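Local coordinates for protein esterase TesA (Pseudomonas aeruginosa, PDB 4JGG) that hydrolyses carboxylic esters as a secreted serine esterase of the GDSL family, with lysophospholipase activity and only low thioesterase activity on palmitoyl-coenzyme A, at residues E54-R59 with N192-L197; E165-G168 with G172-Q175. All blocks are in the same frame, centred on the assembly; numbering follows the deposited sequence.

Overall arrangement
Both interactions lie on the periphery of the alpha/beta/alpha fold, their centres 22 Å apart, and helix 186-197 borders each. Interaction 1 joins the C-terminal half of that helix to the loop between helix 43-53 and strand 59-62, an outermost strand of the parallel sheet; it is partly buried, with indole, phenol ring and carboxylate as its surfaces. Interaction 2 is a surface contact within the loop leading from strand 158-160 to the helix, near the catalytic Asp and His inferred by similarity; it brings methionines against valine and backbone carbonyls. Neither has a hydrogen bond between its segments. Asn192 ND2 links them, probably hydrogen-bonded to Glu165 O at 2.9 Å.

Interaction 1 (E54-R59 with N192-L197); sequences EGYDYR and NVWPTL
OE1 of Glu54 approaches the six-membered ring of Trp194 with no hydrogen bond to the indole: it lies 3.4 Å from CZ2 of Trp194, while NE1 of Trp194 is 4.2 Å from OE1 of Glu54. The glutamate and indole chains run past one another from opposite ends, the extended glutamate bringing its carboxylate plane to 78° from the ring plane. CD of Glu54 follows at 3.9 Å from CZ2 of Trp194. The second partner of the indole is Tyr56, whose CD1-CE1 side meets CH2 of Trp194, CE1 being 4.0 Å away. The phenol and the six-membered ring of the indole meet aslant, planes 80° apart and centroids 5.9 Å apart. The Trp194 side chain leaves the helix with CG anti to the backbone N (chi1 -175°), which carries the benzo end of the indole across to the loop although CA of Glu54 and CA of Trp194 are 11.9 Å apart.

The loop is shaped by a Schellman motif closing helix 43-53: Gly55, at positive phi, is the C' residue, and Tyr56 N reaches back to Leu51 O. Glu54 and Tyr56 flank Gly55 in sequence, and both point their side chains at Trp194. On the other segment, Pro195 interrupts the helical bonding, but Leu197 N still reaches Val193 O at 2.9 Å.

Leu51 also packs on Trp194, Arg50 makes a cation-pi contact with the indole, and Tyr58 OH is hydrogen-bonded to Leu201 O. With just 111 Å² buried between the segments and OE1 meeting a ring carbon without a hydrogen bond, the contact is held by van der Waals packing on the indole, whose ring the carboxylate charge and the Arg50 cation may both polarise.

Interaction 2 (E165-G168 with G172-Q175); sequences EGVG and GMMQ
Val167 and Met174 meet with their side chains at about a right angle, CG1 of Val167 coming to 3.4 Å from SD of Met174. The valine places this methyl anti to its own nitrogen (chi1 174°), on the side of its carbonyl carbon. Met174 answers with a chain bent at chi2 and chi3; chi2, at -32°, is well off a staggered value and brings the sulfur to the CG1 methyl of Val167. Its SD also lies 3.5 Å from O of Val167, and CG of Met174 is equally near that oxygen. Met173 approaches from the neighbouring position in the chain: its CB sits 3.6 Å from O of Val167 and 4.0 Å from CG1 of Val167. Beyond CB the chain bends, and both CG and CE of Met173 come to 3.8 Å from O of Gly166. The two consecutive methionines therefore grip one short piece of backbone, Met173 at the Gly166 and Val167 carbonyls and Met174 at the valine methyl and the Val167 carbonyl; from the methionine side the oxygens meet carbon and sulfur, and no hydrogen bond joins the two segments.

Val167 also packs on Leu189 and Arg188 of helix 186-197 and on Pro181, which Met174 touches too; backbone hydrogen bonding ties Met173 to Ala182.

The side chain of Met174 is about 5 Å from that of His180 and about 6 Å from that of Asp177, which with the nucleophile Ser30 probably form the catalytic triad. The contact lies in the loop just before the Asp-Xaa-Xaa-His block, which in SGNH hydrolases of the GDSL family carries the acid and base of the triad.

Interaction 1 (E54-R59 with N192-L197)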
loop_
_atom_site.group_PDB
_atom_site.type_symbol
_atom_site.label_atom_id
_atom_site.label_comp_id
_atom_site.label_asym_id
_atom_site.label_seq_id
_atom_site.Cartn_x
_atom_site.Cartn_y
_atom_site.Cartn_z
ATOM N N GLU A 54 21.363 3.145 2.825
ATOM C CA GLU A 54 21.974 2.008 2.152
ATOM C C GLU A 54 22.487 2.392 0.770
ATOM O O GLU A 54 22.797 1.538 -0.058
ATOM C CB GLU A 54 20.998 0.838 2.100
ATOM C CG GLU A 54 20.442 0.500 3.465
ATOM C CD GLU A 54 19.858 -0.886 3.531
ATOM O OE1 GLU A 54 19.909 -1.590 2.502
ATOM O OE2 GLU A 54 19.341 -1.264 4.606
ATOM N N GLY A 55 22.571 3.695 0.529
ATOM C CA GLY A 55 23.164 4.203 -0.693
ATOM C C GLY A 55 22.354 3.927 -1.939
ATOM O O GLY A 55 22.915 3.695 -3.001
ATOM N N TYR A 56 21.030 3.944 -1.810
ATOM C CA TYR A 56 20.155 3.884 -2.972
ATOM C C TYR A 56 19.803 5.302 -3.372
ATOM O O TYR A 56 19.769 6.193 -2.528
ATOM C CB TYR A 56 18.884 3.099 -2.666
ATOM C CG TYR A 56 19.053 1.608 -2.735
ATOM C CD1 TYR A 56 19.193 0.855 -1.583
ATOM C CD2 TYR A 56 19.055 0.945 -3.955
ATOM C CE1 TYR A 56 19.327 -0.513 -1.636
ATOM C CE2 TYR A 56 19.198 -0.432 -4.021
ATOM C CZ TYR A 56 19.339 -1.152 -2.858
ATOM O OH TYR A 56 19.482 -2.525 -2.904
ATOM N N ASP A 57 19.573 5.519 -4.661
ATOM C CA ASP A 57 19.303 6.864 -5.149
ATOM C C ASP A 57 17.878 6.939 -5.663
ATOM O O ASP A 57 17.633 6.809 -6.863
ATOM C CB ASP A 57 20.289 7.257 -6.248
ATOM C CG ASP A 57 20.718 8.701 -6.150
ATOM O OD1 ASP A 57 19.876 9.585 -6.415
ATOM O OD2 ASP A 57 21.900 8.957 -5.817
ATOM N N TYR A 58 16.943 7.130 -4.741
ATOM C CA TYR A 58 15.533 7.231 -5.077
ATOM C C TYR A 58 14.903 8.451 -4.430
ATOM O O TYR A 58 15.231 8.805 -3.295
ATOM C CB TYR A 58 14.786 5.949 -4.681
ATOM C CG TYR A 58 15.022 4.851 -5.683
ATOM C CD1 TYR A 58 16.120 4.017 -5.571
ATOM C CD2 TYR A 58 14.179 4.689 -6.775
ATOM C CE1 TYR A 58 16.364 3.036 -6.503
ATOM C CE2 TYR A 58 14.413 3.707 -7.712
ATOM C CZ TYR A 58 15.509 2.882 -7.568
ATOM O OH TYR A 58 15.756 1.902 -8.499
ATOM N N ARG A 59 14.029 9.113 -5.181
ATOM C CA ARG A 59 13.156 10.132 -4.616
ATOM C C ARG A 59 11.827 9.472 -4.239
ATOM O O ARG A 59 11.149 8.884 -5.086
ATOM C CB ARG A 59 12.929 11.277 -5.608
ATOM C CG ARG A 59 11.869 12.278 -5.151
ATOM C CD ARG A 59 11.602 13.325 -6.216
ATOM N NE ARG A 59 12.829 14.013 -6.604
ATOM C CZ ARG A 59 12.905 14.913 -7.581
ATOM N NH1 ARG A 59 11.819 15.241 -8.272
ATOM N NH2 ARG A 59 14.061 15.488 -7.863
ATOM N N ASN A 192 8.051 -5.027 6.558
ATOM C CA ASN A 192 7.195 -5.880 5.742
ATOM C C ASN A 192 7.276 -5.606 4.248
ATOM O O ASN A 192 6.953 -6.475 3.439
ATOM C CB ASN A 192 5.745 -5.837 6.240
ATOM C CG ASN A 192 5.575 -6.567 7.547
ATOM O OD1 ASN A 192 6.457 -7.323 7.945
ATOM N ND2 ASN A 192 4.456 -6.350 8.224
ATOM N N VAL A 193 7.709 -4.401 3.882
ATOM C CA VAL A 193 7.776 -4.025 2.478
ATOM C C VAL A 193 9.179 -4.241 1.921
ATOM O O VAL A 193 9.335 -4.730 0.814
ATOM C CB VAL A 193 7.373 -2.535 2.258
ATOM C CG1 VAL A 193 7.343 -2.193 0.778
ATOM C CG2 VAL A 193 6.035 -2.232 2.900
ATOM N N TRP A 194 10.191 -3.883 2.704
ATOM C CA TRP A 194 11.575 -3.806 2.201
ATOM C C TRP A 194 12.032 -5.032 1.413
ATOM O O TRP A 194 12.531 -4.893 0.297
ATOM C CB TRP A 194 12.551 -3.462 3.335
ATOM C CG TRP A 194 13.990 -3.249 2.895
ATOM C CD1 TRP A 194 15.069 -4.049 3.180
ATOM C CD2 TRP A 194 14.500 -2.161 2.119
ATOM N NE1 TRP A 194 16.207 -3.526 2.624
ATOM C CE2 TRP A 194 15.888 -2.367 1.959
ATOM C CE3 TRP A 194 13.918 -1.028 1.533
ATOM C CZ2 TRP A 194 16.703 -1.487 1.247
ATOM C CZ3 TRP A 194 14.733 -0.155 0.817
ATOM C CH2 TRP A 194 16.105 -0.390 0.684
ATOM N N PRO A 195 11.871 -6.236 1.979
ATOM C CA PRO A 195 12.332 -7.462 1.308
ATOM C C PRO A 195 11.766 -7.631 -0.091
ATOM O O PRO A 195 12.465 -8.102 -0.984
ATOM C CB PRO A 195 11.779 -8.579 2.203
ATOM C CG PRO A 195 11.690 -7.968 3.551
ATOM C CD PRO A 195 11.360 -6.508 3.330
ATOM N N THR A 196 10.500 -7.279 -0.268
ATOM C CA THR A 196 9.821 -7.468 -1.542
ATOM C C THR A 196 10.150 -6.299 -2.470
ATOM O O THR A 196 10.173 -6.451 -3.691
ATOM C CB THR A 196 8.284 -7.655 -1.339
ATOM O OG1 THR A 196 8.056 -8.840 -0.562
ATOM C CG2 THR A 196 7.561 -7.805 -2.658
ATOM N N LEU A 197 10.436 -5.142 -1.879
ATOM C CA LEU A 197 10.816 -3.947 -2.649
ATOM C C LEU A 197 12.258 -3.994 -3.144
ATOM O O LEU A 197 12.554 -3.668 -4.302
ATOM C CB LEU A 197 10.640 -2.694 -1.787
ATOM C CG LEU A 197 11.243 -1.399 -2.340
ATOM C CD1 LEU A 197 10.586 -1.028 -3.660
ATOM C CD2 LEU A 197 11.134 -0.263 -1.325
#

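Interaction 2 (E165-G168 with G172-Q175)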
loop_
_atom_site.group_PDB
_atom_site.type_symbol
_atom_site.label_atom_id
_atom_site.label_comp_id
_atom_site.label_asym_id
_atom_site.label_seq_id
_atom_site.Cartn_x
_atom_site.Cartn_y
_atom_site.Cartn_z
ATOM N N GLU A 165 1.394 -7.697 8.596
ATOM C CA GLU A 165 1.871 -8.814 9.402
ATOM C C GLU A 165 2.533 -8.323 10.683
ATOM O O GLU A 165 3.388 -7.451 10.648
ATOM C CB GLU A 165 2.832 -9.692 8.615
ATOM C CG GLU A 165 3.425 -10.822 9.443
ATOM C CD GLU A 165 4.318 -11.727 8.625
ATOM O OE1 GLU A 165 4.306 -11.600 7.379
ATOM O OE2 GLU A 165 5.032 -12.556 9.235
ATOM N N GLY A 166 2.126 -8.892 11.817
ATOM C CA GLY A 166 2.706 -8.538 13.099
ATOM C C GLY A 166 2.271 -7.172 13.605
ATOM O O GLY A 166 2.760 -6.696 14.635
ATOM N N VAL A 167 1.357 -6.528 12.878
ATOM C CA VAL A 167 0.810 -5.245 13.314
ATOM C C VAL A 167 -0.685 -5.363 13.603
ATOM O O VAL A 167 -1.134 -5.040 14.700
ATOM C CB VAL A 167 1.058 -4.119 12.271
ATOM C CG1 VAL A 167 0.352 -2.832 12.691
ATOM C CG2 VAL A 167 2.555 -3.891 12.087
ATOM N N GLY A 168 -1.436 -5.833 12.610
ATOM C CA GLY A 168 -2.873 -5.999 12.731
ATOM C C GLY A 168 -3.272 -6.891 13.887
ATOM O O GLY A 168 -2.733 -7.995 14.059
ATOM N N GLY A 172 -0.493 -2.593 21.204
ATOM C CA GLY A 172 0.688 -1.753 21.119
ATOM C C GLY A 172 0.954 -1.305 19.698
ATOM O O GLY A 172 1.436 -0.200 19.472
ATOM N N MET A 173 0.630 -2.161 18.736
ATOM C CA MET A 173 0.941 -1.886 17.335
ATOM C C MET A 173 -0.181 -1.114 16.631
ATOM O O MET A 173 0.072 -0.318 15.722
ATOM C CB MET A 173 1.254 -3.193 16.599
ATOM C CG MET A 173 2.503 -3.887 17.122
ATOM S SD MET A 173 3.937 -2.815 16.987
ATOM C CE MET A 173 4.826 -3.645 15.681
ATOM N N MET A 174 -1.412 -1.359 17.070
ATOM C CA MET A 174 -2.595 -0.687 16.544
ATOM C C MET A 174 -3.009 0.469 17.434
ATOM O O MET A 174 -2.875 0.390 18.648
ATOM C CB MET A 174 -3.769 -1.665 16.463
ATOM C CG MET A 174 -3.612 -2.705 15.385
ATOM S SD MET A 174 -2.693 -2.017 14.003
ATOM C CE MET A 174 -3.954 -1.129 13.142
ATOM N N GLN A 175 -3.530 1.537 16.836
ATOM C CA GLN A 175 -4.207 2.552 17.624
ATOM C C GLN A 175 -5.526 1.935 18.095
ATOM O O GLN A 175 -5.909 0.863 17.635
ATOM C CB GLN A 175 -4.447 3.830 16.814
ATOM C CG GLN A 175 -3.157 4.430 16.236
ATOM C CD GLN A 175 -3.409 5.623 15.333
ATOM O OE1 GLN A 175 -4.356 6.378 15.541
ATOM N NE2 GLN A 175 -2.569 5.789 14.316
#